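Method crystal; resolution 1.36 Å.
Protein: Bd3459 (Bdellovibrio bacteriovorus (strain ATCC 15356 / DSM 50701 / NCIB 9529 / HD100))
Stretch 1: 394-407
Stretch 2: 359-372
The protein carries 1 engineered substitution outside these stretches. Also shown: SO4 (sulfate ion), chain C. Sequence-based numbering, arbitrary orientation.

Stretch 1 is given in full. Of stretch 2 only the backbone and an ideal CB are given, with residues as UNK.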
ATOM      1  N   ASP A 394     -15.748   9.518   3.877  1.00 14.74           N
ATOM      2  CA  ASP A 394     -15.905   8.336   4.749  1.00 14.68           C
ATOM      3  C   ASP A 394     -14.608   7.573   4.954  1.00 13.80           C
ATOM      4  O   ASP A 394     -14.434   7.044   6.037  1.00 13.94           O
ATOM      5  CB  ASP A 394     -16.962   7.367   4.206  1.00 15.40           C
ATOM      6  CG  ASP A 394     -18.384   7.762   4.495  1.00 16.89           C
ATOM      7  OD1 ASP A 394     -18.642   8.870   5.024  1.00 19.14           O
ATOM      8  OD2 ASP A 394     -19.265   6.899   4.207  1.00 18.09           O
ATOM      9  N   TRP A 395     -13.733   7.467   3.955  1.00 13.27           N
ATOM     10  CA  TRP A 395     -12.495   6.707   4.165  1.00 13.53           C
ATOM     11  C   TRP A 395     -11.653   7.322   5.281  1.00 13.28           C
ATOM     12  O   TRP A 395     -11.189   6.593   6.156  1.00 13.39           O
ATOM     13  CB  TRP A 395     -11.686   6.579   2.880  1.00 14.34           C
ATOM     14  CG  TRP A 395     -12.193   5.575   1.904  1.00 14.71           C
ATOM     15  CD1 TRP A 395     -13.273   4.714   2.046  1.00 14.94           C
ATOM     16  CD2 TRP A 395     -11.631   5.288   0.632  1.00 15.83           C
ATOM     17  NE1 TRP A 395     -13.388   3.942   0.940  1.00 15.29           N
ATOM     18  CE2 TRP A 395     -12.409   4.271   0.047  1.00 15.57           C
ATOM     19  CE3 TRP A 395     -10.528   5.774  -0.077  1.00 17.43           C
ATOM     20  CZ2 TRP A 395     -12.137   3.760  -1.193  1.00 18.59           C
ATOM     21  CZ3 TRP A 395     -10.253   5.240  -1.307  1.00 20.08           C
ATOM     22  CH2 TRP A 395     -11.071   4.253  -1.860  1.00 19.31           C
ATOM     23  N   GLY A 396     -11.484   8.630   5.264  1.00 12.83           N
ATOM     24  CA  GLY A 396     -10.698   9.253   6.304  1.00 13.02           C
ATOM     25  C   GLY A 396     -11.329   9.156   7.676  1.00 13.21           C
ATOM     26  O   GLY A 396     -10.661   8.949   8.671  1.00 13.95           O
ATOM     27  N   VAL A 397     -12.653   9.249   7.740  1.00 12.95           N
ATOM     28  CA  VAL A 397     -13.355   9.094   8.998  1.00 13.13           C
ATOM     29  C   VAL A 397     -13.151   7.671   9.530  1.00 13.36           C
ATOM     30  O   VAL A 397     -12.777   7.450  10.692  1.00 14.31           O
ATOM     31  CB  VAL A 397     -14.873   9.384   8.841  1.00 14.28           C
ATOM     32  CG1 VAL A 397     -15.646   9.015  10.090  1.00 14.69           C
ATOM     33  CG2 VAL A 397     -15.080  10.873   8.519  1.00 14.50           C
ATOM     34  N   ALA A 398     -13.402   6.686   8.680  1.00 13.61           N
ATOM     35  CA  ALA A 398     -13.225   5.277   9.099  1.00 13.55           C
ATOM     36  C   ALA A 398     -11.793   4.983   9.492  1.00 14.19           C
ATOM     37  O   ALA A 398     -11.562   4.222  10.430  1.00 14.48           O
ATOM     38  CB  ALA A 398     -13.678   4.357   7.980  1.00 13.51           C
ATOM     39  N   SER A 399     -10.843   5.552   8.762  1.00 12.84           N
ATOM     40  CA  SER A 399      -9.451   5.249   9.039  1.00 14.04           C
ATOM     41  C   SER A 399      -9.094   5.611  10.487  1.00 13.10           C
ATOM     42  O   SER A 399      -8.449   4.814  11.179  1.00 13.99           O
ATOM     43  CB  SER A 399      -8.536   6.033   8.110  1.00 14.66           C
ATOM     44  OG  SER A 399      -7.192   5.658   8.356  1.00 16.57           O
ATOM     45  N   GLN A 400      -9.449   6.806  10.931  1.00 13.40           N
ATOM     46  CA  GLN A 400      -9.099   7.188  12.288  1.00 14.26           C
ATOM     47  C   GLN A 400      -9.897   6.385  13.313  1.00 14.73           C
ATOM     48  O   GLN A 400      -9.363   6.044  14.378  1.00 15.00           O
ATOM     49  CB  GLN A 400      -9.202   8.683  12.536  1.00 14.94           C
ATOM     50  CG  GLN A 400      -8.545   9.125  13.865  1.00 14.99           C
ATOM     51  CD  GLN A 400      -7.063   8.874  13.897  1.00 14.73           C
ATOM     52  OE1 GLN A 400      -6.321   9.333  13.043  1.00 15.58           O
ATOM     53  NE2 GLN A 400      -6.596   8.185  14.938  1.00 15.53           N
ATOM     54  N   GLN A 401     -11.138   6.035  13.013  1.00 14.32           N
ATOM     55  CA  GLN A 401     -11.879   5.152  13.915  1.00 14.95           C
ATOM     56  C   GLN A 401     -11.193   3.801  14.072  1.00 14.16           C
ATOM     57  O   GLN A 401     -11.115   3.285  15.193  1.00 15.63           O
ATOM     58  CB  GLN A 401     -13.327   4.981  13.476  1.00 15.85           C
ATOM     59  CG  GLN A 401     -14.190   6.203  13.703  1.00 18.47           C
ATOM     60  CD  GLN A 401     -15.640   5.973  13.344  1.00 20.72           C
ATOM     61  OE1 GLN A 401     -16.112   4.839  13.284  1.00 25.03           O
ATOM     62  NE2 GLN A 401     -16.376   7.056  13.165  1.00 22.63           N
ATOM     63  N   ILE A 402     -10.691   3.231  12.975  1.00 13.97           N
ATOM     64  CA  ILE A 402      -9.950   1.988  13.042  1.00 14.74           C
ATOM     65  C   ILE A 402      -8.704   2.157  13.900  1.00 14.10           C
ATOM     66  O   ILE A 402      -8.434   1.351  14.771  1.00 15.77           O
ATOM     67  CB  ILE A 402      -9.570   1.478  11.639  1.00 14.93           C
ATOM     68  CG1 ILE A 402     -10.823   1.070  10.840  1.00 15.25           C
ATOM     69  CG2 ILE A 402      -8.590   0.315  11.753  1.00 16.44           C
ATOM     70  CD1 ILE A 402     -10.555   0.807   9.391  1.00 17.48           C
ATOM     71  N   LYS A 403      -7.929   3.209  13.650  1.00 13.61           N
ATOM     72  CA  LYS A 403      -6.709   3.433  14.414  1.00 14.36           C
ATOM     73  C   LYS A 403      -6.995   3.528  15.898  1.00 15.43           C
ATOM     74  O   LYS A 403      -6.273   2.955  16.721  1.00 17.00           O
ATOM     75  CB  LYS A 403      -6.044   4.733  13.945  1.00 14.95           C
ATOM     76  CG  LYS A 403      -5.484   4.652  12.554  1.00 15.06           C
ATOM     77  CD  LYS A 403      -4.853   5.968  12.114  1.00 15.27           C
ATOM     78  CE  LYS A 403      -4.275   5.889  10.711  1.00 15.15           C
ATOM     79  NZ  LYS A 403      -3.694   7.174  10.281  1.00 15.72           N
ATOM     80  N   ASN A 404      -8.068   4.215  16.247  1.00 14.82           N
ATOM     81  CA  ASN A 404      -8.449   4.341  17.662  1.00 16.78           C
ATOM     82  C   ASN A 404      -8.853   3.016  18.254  1.00 16.55           C
ATOM     83  O   ASN A 404      -8.515   2.752  19.408  1.00 18.21           O
ATOM     84  CB  ASN A 404      -9.518   5.421  17.853  1.00 17.47           C
ATOM     85  CG  ASN A 404      -8.998   6.847  17.542  1.00 18.43           C
ATOM     86  OD1 ASN A 404      -7.804   7.076  17.393  1.00 18.22           O
ATOM     87  ND2 ASN A 404      -9.881   7.783  17.487  1.00 19.00           N
ATOM     88  N   LYS A 405      -9.544   2.181  17.484  1.00 15.06           N
ATOM     89  CA  LYS A 405      -9.928   0.841  17.998  1.00 15.94           C
ATOM     90  C   LYS A 405      -8.691  -0.046  18.223  1.00 16.80           C
ATOM     91  O   LYS A 405      -8.585  -0.778  19.231  1.00 18.91           O
ATOM     92  CB  LYS A 405     -10.900   0.147  17.035  1.00 17.89           C
ATOM     93  CG  LYS A 405     -12.307   0.741  17.043  1.00 19.61           C
ATOM     94  CD  LYS A 405     -13.169   0.117  15.977  1.00 21.03           C
ATOM     95  CE  LYS A 405     -14.503   0.790  15.822  1.00 24.08           C
ATOM     96  NZ  LYS A 405     -15.306   0.661  17.078  1.00 28.00           N
ATOM     97  N   VAL A 406      -7.741   0.006  17.291  1.00 16.53           N
ATOM     98  CA  VAL A 406      -6.512  -0.773  17.475  1.00 16.73           C
ATOM     99  C   VAL A 406      -5.703  -0.210  18.649  1.00 16.51           C
ATOM    100  O   VAL A 406      -5.145  -0.973  19.453  1.00 17.44           O
ATOM    101  CB  VAL A 406      -5.687  -0.834  16.176  1.00 16.49           C
ATOM    102  CG1 VAL A 406      -4.373  -1.581  16.400  1.00 18.23           C
ATOM    103  CG2 VAL A 406      -6.532  -1.490  15.099  1.00 17.64           C
ATOM    104  N   SER A 407      -5.677   1.112  18.793  1.00 16.91           N
ATOM    105  CA  SER A 407      -4.951   1.729  19.904  1.00 18.00           C
ATOM    106  C   SER A 407      -5.566   1.306  21.239  1.00 19.21           C
ATOM    107  O   SER A 407      -4.852   1.018  22.215  1.00 20.83           O
ATOM    108  CB  SER A 407      -4.957   3.243  19.764  1.00 17.61           C
ATOM    109  OG  SER A 407      -4.295   3.625  18.588  1.00 17.51           O
ATOM    110  N   UNK A 359      -6.966  -1.586   3.838  1.00 13.39           N
ATOM    111  CA  UNK A 359      -7.833  -1.746   2.679  1.00 13.79           C
ATOM    112  C   UNK A 359      -8.872  -0.665   2.594  1.00 13.17           C
ATOM    113  O   UNK A 359      -9.293  -0.130   3.612  1.00 13.30           O
ATOM    114  CB  UNK A 359      -8.518  -3.113   2.710  1.00 13.79           C
ATOM    115  N   UNK A 360      -9.193  -0.283   1.364  1.00 13.43           N
ATOM    116  CA  UNK A 360     -10.168   0.752   1.062  1.00 14.17           C
ATOM    117  C   UNK A 360     -10.911   0.409  -0.228  1.00 14.32           C
ATOM    118  O   UNK A 360     -10.275   0.274  -1.272  1.00 16.18           O
ATOM    119  CB  UNK A 360      -9.487   2.117   0.946  1.00 14.17           C
ATOM    120  N   UNK A 361     -12.246   0.266  -0.154  1.00 14.12           N
ATOM    121  CA  UNK A 361     -13.133   0.155  -1.345  1.00 15.04           C
ATOM    122  C   UNK A 361     -14.405   0.948  -1.027  1.00 15.21           C
ATOM    123  O   UNK A 361     -14.589   1.447   0.086  1.00 14.55           O
ATOM    124  CB  UNK A 361     -13.460  -1.301  -1.682  1.00 15.04           C
ATOM    125  N   UNK A 362     -15.285   1.095  -2.005  1.00 15.78           N
ATOM    126  CA  UNK A 362     -16.475   1.909  -1.827  1.00 16.69           C
ATOM    127  C   UNK A 362     -17.158   1.658  -0.473  1.00 15.76           C
ATOM    128  O   UNK A 362     -17.443   2.588   0.286  1.00 15.80           O
ATOM    129  CB  UNK A 362     -17.459   1.636  -2.966  1.00 16.69           C
ATOM    130  N   UNK A 363     -17.441   0.384  -0.199  1.00 15.97           N
ATOM    131  CA  UNK A 363     -18.211   0.016   0.984  1.00 17.19           C
ATOM    132  C   UNK A 363     -17.426  -0.442   2.179  1.00 15.48           C
ATOM    133  O   UNK A 363     -18.027  -0.895   3.165  1.00 17.48           O
ATOM    134  CB  UNK A 363     -19.196  -1.094   0.612  1.00 17.19           C
ATOM    135  N   UNK A 364     -16.099  -0.293   2.154  1.00 14.83           N
ATOM    136  CA  UNK A 364     -15.329  -0.769   3.313  1.00 14.73           C
ATOM    137  C   UNK A 364     -14.011  -0.073   3.507  1.00 14.43           C
ATOM    138  O   UNK A 364     -13.340   0.283   2.546  1.00 14.54           O
ATOM    139  CB  UNK A 364     -15.071  -2.272   3.184  1.00 14.73           C
ATOM    140  N   UNK A 365     -13.639   0.059   4.778  1.00 13.73           N
ATOM    141  CA  UNK A 365     -12.291   0.458   5.181  1.00 13.08           C
ATOM    142  C   UNK A 365     -11.851  -0.618   6.161  1.00 12.90           C
ATOM    143  O   UNK A 365     -12.609  -0.956   7.093  1.00 14.29           O
ATOM    144  CB  UNK A 365     -12.246   1.859   5.795  1.00 13.08           C
ATOM    145  N   UNK A 366     -10.672  -1.193   5.933  1.00 12.70           N
ATOM    146  CA  UNK A 366     -10.291  -2.361   6.705  1.00 12.95           C
ATOM    147  C   UNK A 366      -8.828  -2.273   7.141  1.00 12.49           C
ATOM    148  O   UNK A 366      -8.003  -1.561   6.567  1.00 14.10           O
ATOM    149  CB  UNK A 366     -10.529  -3.635   5.892  1.00 12.95           C
ATOM    150  N   UNK A 367      -8.498  -3.081   8.146  1.00 12.75           N
ATOM    151  CA  UNK A 367      -7.125  -3.221   8.671  1.00 13.28           C
ATOM    152  C   UNK A 367      -7.002  -4.573   9.327  1.00 13.61           C
ATOM    153  O   UNK A 367      -7.913  -4.963  10.070  1.00 15.59           O
ATOM    154  CB  UNK A 367      -6.780  -2.108   9.663  1.00 13.28           C
ATOM    155  N   UNK A 368      -5.884  -5.254   9.130  1.00 13.33           N
ATOM    156  CA  UNK A 368      -5.624  -6.477   9.879  1.00 13.56           C
ATOM    157  C   UNK A 368      -4.128  -6.597  10.116  1.00 13.57           C
ATOM    158  O   UNK A 368      -3.310  -6.103   9.325  1.00 15.09           O
ATOM    159  CB  UNK A 368      -6.160  -7.705   9.140  1.00 13.56           C
ATOM    160  N   UNK A 369      -3.758  -7.366  11.132  1.00 13.87           N
ATOM    161  CA  UNK A 369      -2.344  -7.545  11.434  1.00 14.36           C
ATOM    162  C   UNK A 369      -2.138  -8.009  12.848  1.00 15.31           C
ATOM    163  O   UNK A 369      -2.985  -8.711  13.449  1.00 16.43           O
ATOM    164  CB  UNK A 369      -1.573  -6.245  11.198  1.00 14.36           C
ATOM    165  N   UNK A 370      -0.981  -7.635  13.370  1.00 15.62           N
ATOM    166  CA  UNK A 370      -0.621  -7.928  14.732  1.00 16.43           C
ATOM    167  C   UNK A 370      -0.199  -6.667  15.456  1.00 16.43           C
ATOM    168  O   UNK A 370       0.389  -5.732  14.876  1.00 17.56           O
ATOM    169  CB  UNK A 370       0.495  -8.974  14.778  1.00 16.43           C
ATOM    170  N   UNK A 371      -0.504  -6.655  16.751  1.00 17.68           N
ATOM    171  CA  UNK A 371       0.037  -5.656  17.656  1.00 17.55           C
ATOM    172  C   UNK A 371       0.934  -6.325  18.685  1.00 19.13           C
ATOM    173  O   UNK A 371       0.602  -7.397  19.197  1.00 20.38           O
ATOM    174  CB  UNK A 371      -1.087  -4.879  18.344  1.00 17.55           C
ATOM    175  N   UNK A 372       2.090  -5.697  18.947  1.00 19.97           N
ATOM    176  CA  UNK A 372       3.045  -6.148  19.933  1.00 20.67           C
ATOM    177  C   UNK A 372       2.786  -5.284  21.161  1.00 22.79           C
ATOM    178  O   UNK A 372       2.893  -4.057  21.110  1.00 22.66           O
ATOM    179  CB  UNK A 372       4.488  -6.043  19.436  1.00 20.67           C
TER
HETATM  180  S   SO4 C 501      -5.045   0.448   0.364  1.00 22.64           S
HETATM  181  O1  SO4 C 501      -4.351   1.659  -0.165  1.00 26.41           O
HETATM  182  O2  SO4 C 501      -6.266   0.776   1.115  1.00 27.93           O
HETATM  183  O3  SO4 C 501      -5.286  -0.505  -0.825  1.00 25.56           O
HETATM  184  O4  SO4 C 501      -4.120  -0.307   1.223  1.00 24.06           O

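Stretch 2 forms a hairpin, strands 359-361 and 364-372 joined by a type I turn; the second strand runs alongside the helix of stretch 1.

At 359 phi/psi is -156/145 and an ideal CB finds nothing of stretch 1 within 5.5 Å, so many residues would fit; the deposited residue is Gly359.

Position 360 points toward the helix, its ideal CB 3.7 Å from Trp395 CE2, and a sulfate oxygen lies nearby. A small residue, preferably with a donor, would suit. It is Ser360: its CB sits 3.6 Å from the centroid of the six-membered ring of Trp395, 4° off the normal, a CH-pi contact, while Ser360 OG donates to SO4 O2 at 2.8 Å.

At 361 CA-to-CB points away, and the backbone does the work: Trp395 NE1 donates to the carbonyl O of 361 at 2.9 Å, with an N-H...O angle of 149°. Any residue tolerating -141/174 could supply that oxygen; it is Val361.

Positions 362 and 363 are the turn's central pair and point away, leaving the choice open to polar residues; they are Asn362 and Lys363.

At 364, 366, 368, 370 and 372 the ideal CB has no atom of stretch 1 within 5.5 Å, so stretch 1 leaves polar and apolar side chains equally possible; they are Ala364, whose N and O pair with O and N of Val361, Thr366, Met368, Ser370 and Ser372.

Position 365 points toward the helix, its ideal CB 3.6 Å from Ala398 CB, 4.1 Å from Ile402 CD1 and 4.8 Å from Trp395 CD1. The small Ala398 allows close approach (CA to CA 6.3 Å), and a long, flexible chain could run between Trp395 and Ser399. Leucine, methionine or lysine are plausible. Lys365 packs its CD 4.1 Å from Trp395 CG and its CE 4.2 Å from Ser399 CB; its NZ then donates to Gly359 O (3.1 Å) and Ser360 OG (2.9 Å), tying the hairpin's strands together.

Position 367 faces Ile402 CG2, 3.7 Å from the ideal CB, with Val406 CG2 at 5.5 Å. This apolar surface favours leucine, isoleucine, valine or methionine. Leu367 (chi1 t, chi2 p) brings CD2 to 4.1 Å from Val406 CG2.

At 369, phi/psi of 159/-151 would jam a CB against the preceding carbonyl O, which calls for glycine: Gly369.

Position 371 points toward Val406 CG1, 5.0 Å from the ideal CB, a gap suited to a medium aliphatic residue. Val371 (chi1 m) closes it, CG1 to Val406 CG1 at 3.6 Å.

Stretch 2 359-372: GSVNKAKTLMGSVS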
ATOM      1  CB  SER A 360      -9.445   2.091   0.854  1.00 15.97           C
ATOM      2  OG  SER A 360      -8.458   2.340   1.827  1.00 18.35           O
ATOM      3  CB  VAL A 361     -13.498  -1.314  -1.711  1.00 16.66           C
ATOM      4  CG1 VAL A 361     -12.307  -2.079  -2.256  1.00 18.27           C
ATOM      5  CG2 VAL A 361     -14.132  -2.055  -0.543  1.00 16.23           C
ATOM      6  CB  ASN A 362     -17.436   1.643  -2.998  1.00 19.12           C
ATOM      7  CG  ASN A 362     -18.736   2.404  -2.883  1.00 19.47           C
ATOM      8  OD1 ASN A 362     -18.825   3.451  -2.274  1.00 21.95           O
ATOM      9  ND2 ASN A 362     -19.746   1.860  -3.486  1.00 22.30           N
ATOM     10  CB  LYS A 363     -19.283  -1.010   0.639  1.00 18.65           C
ATOM     11  CG  LYS A 363     -20.261  -0.567  -0.418  1.00 20.20           C
ATOM     12  CD  LYS A 363     -21.023   0.680   0.025  1.00 23.49           C
ATOM     13  CE  LYS A 363     -22.241   0.975  -0.832  1.00 26.17           C
ATOM     14  NZ  LYS A 363     -22.887   2.268  -0.420  1.00 28.69           N
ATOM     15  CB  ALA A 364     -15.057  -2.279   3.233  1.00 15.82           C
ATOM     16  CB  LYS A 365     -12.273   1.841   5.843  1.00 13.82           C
ATOM     17  CG  LYS A 365     -10.881   2.438   5.959  1.00 15.19           C
ATOM     18  CD  LYS A 365     -10.452   3.087   4.633  1.00 16.17           C
ATOM     19  CE  LYS A 365      -9.030   3.642   4.684  1.00 18.46           C
ATOM     20  NZ  LYS A 365      -8.082   2.494   4.667  1.00 19.56           N
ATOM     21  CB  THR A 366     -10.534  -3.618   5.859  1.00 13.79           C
ATOM     22  OG1 THR A 366      -9.718  -3.573   4.693  1.00 14.20           O
ATOM     23  CG2 THR A 366     -11.986  -3.774   5.477  1.00 13.95           C
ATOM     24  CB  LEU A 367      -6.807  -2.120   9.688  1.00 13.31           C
ATOM     25  CG  LEU A 367      -5.356  -1.905  10.037  1.00 14.82           C
ATOM     26  CD1 LEU A 367      -4.598  -1.258   8.892  1.00 15.57           C
ATOM     27  CD2 LEU A 367      -5.226  -1.087  11.285  1.00 15.47           C
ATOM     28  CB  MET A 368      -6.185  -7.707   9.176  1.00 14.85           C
ATOM     29  CG  MET A 368      -5.443  -8.141   7.932  1.00 15.92           C
ATOM     30  SD  MET A 368      -6.212  -9.490   6.998  1.00 16.83           S
ATOM     31  CE  MET A 368      -5.637 -10.876   7.924  1.00 18.34           C
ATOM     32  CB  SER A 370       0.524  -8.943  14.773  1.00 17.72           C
ATOM     33  OG  SER A 370       1.732  -8.374  14.304  1.00 19.32           O
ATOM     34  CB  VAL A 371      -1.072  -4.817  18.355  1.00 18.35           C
ATOM     35  CG1 VAL A 371      -1.858  -3.967  17.349  1.00 17.62           C
ATOM     36  CG2 VAL A 371      -2.033  -5.654  19.179  1.00 18.95           C
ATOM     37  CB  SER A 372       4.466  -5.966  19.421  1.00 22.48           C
ATOM     38  OG  SER A 372       5.397  -6.311  20.426  1.00 25.24           O
TER
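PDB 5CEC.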